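Local coordinates for Alr4995 protein (Nostoc sp., PDB 6LRF) that is a bifunctional enzyme that hydrolyses arginine to ornithine, with release of ammonia and carbon dioxide, and cyclodeaminates ornithine to proline, at residues H340-G354 against D436-R449. Sequence-based numbering, arbitrary orientation.
Sequences HEVMEEIISLLIDLG and DVLGIRTIRKTESR
R444 and R449 each reach with a guanidinium nitrogen to the carbonyls that end helix 340-352, where G354, at positive phi, completes a Schellman motif. This helix of the LOR/SDH-type region runs beside strand 440-442, an outermost strand of the following β-sheet, their axes 37° apart. R449 NH2 donates to L353 O at 2.9 Å, the oxygen lying in the guanidinium plane, while its NH1 bonds to E291 O. R444, bent at chi3, brings NH1 to D352 O at 3.0 Å from above the carbonyl plane; its NE and NH2 both grip S448 OG side-on, which, with a cation-pi contact to Y386, restrains the guanidinium's rotation. T442 turns CG2 against I351 O and G354 CA, and sends OG1 to P387 O. A water donates to I351 O and accepts from T442 N. Midway, the V437 and I347 side chains cross at about a right angle, CG2 against CG2 at 3.8 Å, and I351 CD1 packs on I440 CB. E344 OE2 comes within 3.7 Å of D436 OD2, a crowding of charge that N-H groups of H340 and V437 probably offset. H340, CG anti to the backbone N (chi1 -169°), gives ND1 to E284; NE2 meets D436 OD2 at 2.9 Å, syn but 33° out of the carboxylate plane, with OD2 in the ring plane.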
loop_
_atom_site.group_PDB
_atom_site.type_symbol
_atom_site.label_atom_id
_atom_site.label_comp_id
_atom_site.label_asym_id
_atom_site.label_seq_id
_atom_site.Cartn_x
_atom_site.Cartn_y
_atom_site.Cartn_z
ATOM N N HIS B 340 42.600 -3.873 -7.295
ATOM C CA HIS B 340 42.194 -4.844 -8.302
ATOM C C HIS B 340 40.769 -5.313 -8.066
ATOM O O HIS B 340 39.986 -5.484 -9.011
ATOM C CB HIS B 340 43.132 -6.055 -8.325
ATOM C CG HIS B 340 42.919 -6.947 -9.511
ATOM N ND1 HIS B 340 42.886 -6.466 -10.806
ATOM C CD2 HIS B 340 42.720 -8.283 -9.604
ATOM C CE1 HIS B 340 42.680 -7.467 -11.643
ATOM N NE2 HIS B 340 42.574 -8.581 -10.938
ATOM N N GLU B 341 40.431 -5.523 -6.804
ATOM C CA GLU B 341 39.100 -5.983 -6.453
ATOM C C GLU B 341 38.032 -5.023 -6.973
ATOM O O GLU B 341 37.040 -5.446 -7.572
ATOM C CB GLU B 341 39.000 -6.139 -4.948
ATOM C CG GLU B 341 37.608 -6.416 -4.435
ATOM C CD GLU B 341 37.520 -6.192 -2.937
ATOM O OE1 GLU B 341 38.592 -5.974 -2.318
ATOM O OE2 GLU B 341 36.398 -6.236 -2.380
ATOM N N VAL B 342 38.240 -3.724 -6.776
ATOM C CA VAL B 342 37.233 -2.746 -7.201
ATOM C C VAL B 342 37.213 -2.650 -8.734
ATOM O O VAL B 342 36.145 -2.518 -9.352
ATOM C CB VAL B 342 37.472 -1.349 -6.567
ATOM C CG1 VAL B 342 36.532 -0.305 -7.176
ATOM C CG2 VAL B 342 37.295 -1.410 -5.049
HETATM N N MSE B 343 38.393 -2.731 -9.349
HETATM C CA MSE B 343 38.498 -2.766 -10.812
HETATM C C MSE B 343 37.702 -3.934 -11.424
HETATM O O MSE B 343 37.042 -3.779 -12.449
HETATM C CB MSE B 343 39.963 -2.867 -11.247
HETATM C CG MSE B 343 40.135 -2.906 -12.764
HETATM SE SE MSE B 343 39.411 -1.269 -13.678
HETATM C CE MSE B 343 41.045 -0.136 -13.652
ATOM N N GLU B 344 37.770 -5.102 -10.800
ATOM C CA GLU B 344 37.020 -6.260 -11.282
ATOM C C GLU B 344 35.518 -6.032 -11.188
ATOM O O GLU B 344 34.744 -6.439 -12.069
ATOM C CB GLU B 344 37.387 -7.501 -10.484
ATOM C CG GLU B 344 38.812 -7.960 -10.673
ATOM C CD GLU B 344 39.097 -9.228 -9.897
ATOM O OE1 GLU B 344 39.067 -9.189 -8.642
ATOM O OE2 GLU B 344 39.317 -10.266 -10.556
ATOM N N GLU B 345 35.101 -5.391 -10.111
ATOM C CA GLU B 345 33.694 -5.102 -9.931
ATOM C C GLU B 345 33.198 -4.152 -11.042
ATOM O O GLU B 345 32.131 -4.365 -11.637
ATOM C CB GLU B 345 33.462 -4.511 -8.549
ATOM C CG GLU B 345 32.006 -4.403 -8.159
ATOM C CD GLU B 345 31.519 -5.576 -7.312
ATOM O OE1 GLU B 345 32.287 -6.060 -6.434
ATOM O OE2 GLU B 345 30.359 -6.005 -7.528
ATOM N N ILE B 346 33.993 -3.128 -11.337
ATOM C CA ILE B 346 33.670 -2.161 -12.381
ATOM C C ILE B 346 33.625 -2.804 -13.757
ATOM O O ILE B 346 32.667 -2.625 -14.506
ATOM C CB ILE B 346 34.689 -0.995 -12.398
ATOM C CG1 ILE B 346 34.554 -0.135 -11.132
ATOM C CG2 ILE B 346 34.535 -0.145 -13.654
ATOM C CD1 ILE B 346 35.766 0.755 -10.862
ATOM N N ILE B 347 34.668 -3.546 -14.100
ATOM C CA ILE B 347 34.745 -4.177 -15.409
ATOM C C ILE B 347 33.597 -5.185 -15.606
ATOM O O ILE B 347 33.045 -5.292 -16.707
ATOM C CB ILE B 347 36.111 -4.855 -15.601
ATOM C CG1 ILE B 347 37.218 -3.799 -15.522
ATOM C CG2 ILE B 347 36.178 -5.591 -16.937
ATOM C CD1 ILE B 347 37.057 -2.681 -16.523
ATOM N N SER B 348 33.209 -5.884 -14.538
ATOM C CA SER B 348 32.066 -6.794 -14.613
ATOM C C SER B 348 30.792 -6.047 -14.998
ATOM O O SER B 348 30.008 -6.524 -15.808
ATOM C CB SER B 348 31.849 -7.524 -13.284
ATOM O OG SER B 348 32.910 -8.429 -13.035
ATOM N N LEU B 349 30.591 -4.868 -14.429
ATOM C CA LEU B 349 29.419 -4.076 -14.774
ATOM C C LEU B 349 29.521 -3.562 -16.227
ATOM O O LEU B 349 28.552 -3.630 -16.996
ATOM C CB LEU B 349 29.249 -2.925 -13.775
ATOM C CG LEU B 349 28.972 -3.367 -12.326
ATOM C CD1 LEU B 349 29.193 -2.235 -11.314
ATOM C CD2 LEU B 349 27.556 -3.935 -12.176
ATOM N N LEU B 350 30.701 -3.088 -16.618
ATOM C CA LEU B 350 30.885 -2.519 -17.950
ATOM C C LEU B 350 30.783 -3.560 -19.070
ATOM O O LEU B 350 30.335 -3.252 -20.180
ATOM C CB LEU B 350 32.230 -1.818 -18.041
ATOM C CG LEU B 350 32.354 -0.529 -17.231
ATOM C CD1 LEU B 350 33.736 0.109 -17.425
ATOM C CD2 LEU B 350 31.234 0.430 -17.612
ATOM N N ILE B 351 31.222 -4.780 -18.781
ATOM C CA ILE B 351 31.125 -5.879 -19.735
ATOM C C ILE B 351 29.675 -6.046 -20.225
ATOM O O ILE B 351 29.429 -6.199 -21.424
ATOM C CB ILE B 351 31.657 -7.189 -19.117
ATOM C CG1 ILE B 351 33.184 -7.197 -19.156
ATOM C CG2 ILE B 351 31.146 -8.409 -19.878
ATOM C CD1 ILE B 351 33.808 -8.314 -18.334
ATOM N N ASP B 352 28.721 -5.966 -19.303
ATOM C CA ASP B 352 27.299 -6.035 -19.650
ATOM C C ASP B 352 26.810 -4.884 -20.529
ATOM O O ASP B 352 25.879 -5.044 -21.318
ATOM C CB ASP B 352 26.465 -6.085 -18.379
ATOM C CG ASP B 352 26.734 -7.332 -17.575
ATOM O OD1 ASP B 352 26.655 -7.266 -16.329
ATOM O OD2 ASP B 352 27.032 -8.381 -18.200
ATOM N N LEU B 353 27.429 -3.722 -20.399
ATOM C CA LEU B 353 27.066 -2.597 -21.253
ATOM C C LEU B 353 27.735 -2.701 -22.616
ATOM O O LEU B 353 27.518 -1.859 -23.487
ATOM C CB LEU B 353 27.438 -1.267 -20.593
ATOM C CG LEU B 353 26.435 -0.651 -19.620
ATOM C CD1 LEU B 353 25.985 -1.667 -18.601
ATOM C CD2 LEU B 353 27.059 0.559 -18.932
ATOM N N GLY B 354 28.557 -3.726 -22.806
ATOM C CA GLY B 354 29.223 -3.907 -24.080
ATOM C C GLY B 354 30.555 -3.190 -24.206
ATOM O O GLY B 354 31.054 -3.000 -25.317
ATOM N N ASP B 436 38.958 -13.806 -12.685
ATOM C CA ASP B 436 39.294 -12.444 -13.108
ATOM C C ASP B 436 38.282 -11.952 -14.152
ATOM O O ASP B 436 37.153 -12.450 -14.211
ATOM C CB ASP B 436 40.731 -12.383 -13.650
ATOM C CG ASP B 436 41.385 -11.013 -13.450
ATOM O OD1 ASP B 436 40.973 -10.036 -14.125
ATOM O OD2 ASP B 436 42.326 -10.919 -12.631
ATOM N N VAL B 437 38.662 -10.965 -14.957
ATOM C CA VAL B 437 37.704 -10.306 -15.845
ATOM C C VAL B 437 38.255 -10.081 -17.247
ATOM O O VAL B 437 37.706 -9.308 -18.020
ATOM C CB VAL B 437 37.243 -8.929 -15.264
ATOM C CG1 VAL B 437 36.462 -9.114 -13.950
ATOM C CG2 VAL B 437 38.442 -8.003 -15.040
ATOM N N LEU B 438 39.346 -10.757 -17.579
ATOM C CA LEU B 438 39.894 -10.684 -18.930
ATOM C C LEU B 438 39.205 -11.647 -19.889
ATOM O O LEU B 438 38.690 -12.684 -19.478
ATOM C CB LEU B 438 41.396 -10.988 -18.912
ATOM C CG LEU B 438 42.274 -10.013 -18.138
ATOM C CD1 LEU B 438 43.708 -10.531 -18.097
ATOM C CD2 LEU B 438 42.195 -8.659 -18.803
ATOM N N GLY B 439 39.194 -11.290 -21.168
ATOM C CA GLY B 439 38.746 -12.188 -22.211
ATOM C C GLY B 439 37.285 -12.559 -22.101
ATOM O O GLY B 439 36.905 -13.700 -22.350
ATOM N N ILE B 440 36.464 -11.587 -21.716
ATOM C CA ILE B 440 35.019 -11.788 -21.620
ATOM C C ILE B 440 34.310 -10.611 -22.266
ATOM O O ILE B 440 34.621 -9.457 -21.980
ATOM C CB ILE B 440 34.559 -11.928 -20.159
ATOM C CG1 ILE B 440 35.365 -13.008 -19.441
ATOM C CG2 ILE B 440 33.042 -12.248 -20.088
ATOM C CD1 ILE B 440 35.484 -12.818 -17.947
ATOM N N ARG B 441 33.359 -10.888 -23.143
ATOM C CA ARG B 441 32.542 -9.814 -23.690
ATOM C C ARG B 441 31.095 -10.277 -23.799
ATOM O O ARG B 441 30.811 -11.476 -23.857
ATOM C CB ARG B 441 33.071 -9.359 -25.052
ATOM C CG ARG B 441 32.950 -10.403 -26.153
ATOM C CD ARG B 441 33.722 -9.942 -27.378
ATOM N NE ARG B 441 33.587 -10.866 -28.503
ATOM C CZ ARG B 441 34.348 -10.830 -29.596
ATOM N NH1 ARG B 441 34.155 -11.703 -30.569
ATOM N NH2 ARG B 441 35.301 -9.918 -29.708
ATOM N N THR B 442 30.183 -9.315 -23.801
ATOM C CA THR B 442 28.776 -9.612 -24.003
ATOM C C THR B 442 28.452 -9.482 -25.490
ATOM O O THR B 442 29.184 -8.827 -26.228
ATOM C CB THR B 442 27.881 -8.662 -23.205
ATOM O OG1 THR B 442 26.544 -9.161 -23.204
ATOM C CG2 THR B 442 27.889 -7.284 -23.849
ATOM N N ILE B 443 27.367 -10.103 -25.942
ATOM C CA ILE B 443 26.934 -9.876 -27.310
ATOM C C ILE B 443 25.451 -9.548 -27.327
ATOM O O ILE B 443 24.689 -10.103 -28.108
ATOM C CB ILE B 443 27.251 -11.084 -28.236
ATOM C CG1 ILE B 443 26.924 -12.419 -27.551
ATOM C CG2 ILE B 443 28.719 -11.058 -28.641
ATOM C CD1 ILE B 443 27.220 -13.646 -28.404
ATOM N N ARG B 444 25.052 -8.639 -26.448
ATOM C CA ARG B 444 23.711 -8.080 -26.502
ATOM C C ARG B 444 23.523 -7.272 -27.784
ATOM O O ARG B 444 24.383 -6.463 -28.152
ATOM C CB ARG B 444 23.434 -7.195 -25.291
ATOM C CG ARG B 444 23.791 -7.809 -23.976
ATOM C CD ARG B 444 23.724 -6.778 -22.868
ATOM N NE ARG B 444 22.420 -6.123 -22.795
ATOM C CZ ARG B 444 22.062 -5.279 -21.828
ATOM N NH1 ARG B 444 22.909 -4.985 -20.845
ATOM N NH2 ARG B 444 20.857 -4.732 -21.838
ATOM N N LYS B 445 22.399 -7.497 -28.459
ATOM C CA LYS B 445 22.084 -6.765 -29.684
ATOM C C LYS B 445 21.845 -5.289 -29.354
ATOM O O LYS B 445 21.600 -4.943 -28.196
ATOM C CB LYS B 445 20.868 -7.380 -30.394
ATOM C CG LYS B 445 21.067 -8.834 -30.881
ATOM C CD LYS B 445 22.534 -9.147 -31.223
ATOM C CE LYS B 445 22.687 -10.140 -32.383
ATOM N NZ LYS B 445 22.327 -9.568 -33.719
ATOM N N THR B 446 21.932 -4.430 -30.371
ATOM C CA THR B 446 21.905 -2.974 -30.182
ATOM C C THR B 446 20.745 -2.486 -29.308
ATOM O O THR B 446 20.956 -1.779 -28.320
ATOM C CB THR B 446 21.833 -2.226 -31.535
ATOM O OG1 THR B 446 22.715 -2.841 -32.485
ATOM C CG2 THR B 446 22.219 -0.760 -31.350
ATOM N N GLU B 447 19.524 -2.879 -29.666
ATOM C CA GLU B 447 18.333 -2.430 -28.949
ATOM C C GLU B 447 18.368 -2.836 -27.469
ATOM O O GLU B 447 17.795 -2.152 -26.617
ATOM C CB GLU B 447 17.066 -2.970 -29.636
ATOM C CG GLU B 447 16.495 -4.259 -29.039
ATOM C CD GLU B 447 15.284 -4.795 -29.804
ATOM O OE1 GLU B 447 14.468 -3.982 -30.297
ATOM O OE2 GLU B 447 15.136 -6.034 -29.893
ATOM N N SER B 448 19.062 -3.932 -27.164
ATOM C CA SER B 448 19.169 -4.416 -25.788
ATOM C C SER B 448 20.054 -3.524 -24.906
ATOM O O SER B 448 19.606 -3.054 -23.851
ATOM C CB SER B 448 19.701 -5.854 -25.760
ATOM O OG SER B 448 19.861 -6.310 -24.419
ATOM N N ARG B 449 21.303 -3.299 -25.330
ATOM C CA ARG B 449 22.256 -2.491 -24.553
ATOM C C ARG B 449 21.742 -1.062 -24.346
ATOM O O ARG B 449 22.131 -0.386 -23.389
ATOM C CB ARG B 449 23.636 -2.440 -25.233
ATOM C CG ARG B 449 24.247 -3.792 -25.579
ATOM C CD ARG B 449 25.673 -3.678 -26.134
ATOM N NE ARG B 449 25.753 -2.807 -27.306
ATOM C CZ ARG B 449 26.498 -1.701 -27.383
ATOM N NH1 ARG B 449 26.493 -0.979 -28.496
ATOM N NH2 ARG B 449 27.249 -1.307 -26.356
HETATM O O HOH W 1 31.376 -6.460 -23.441
#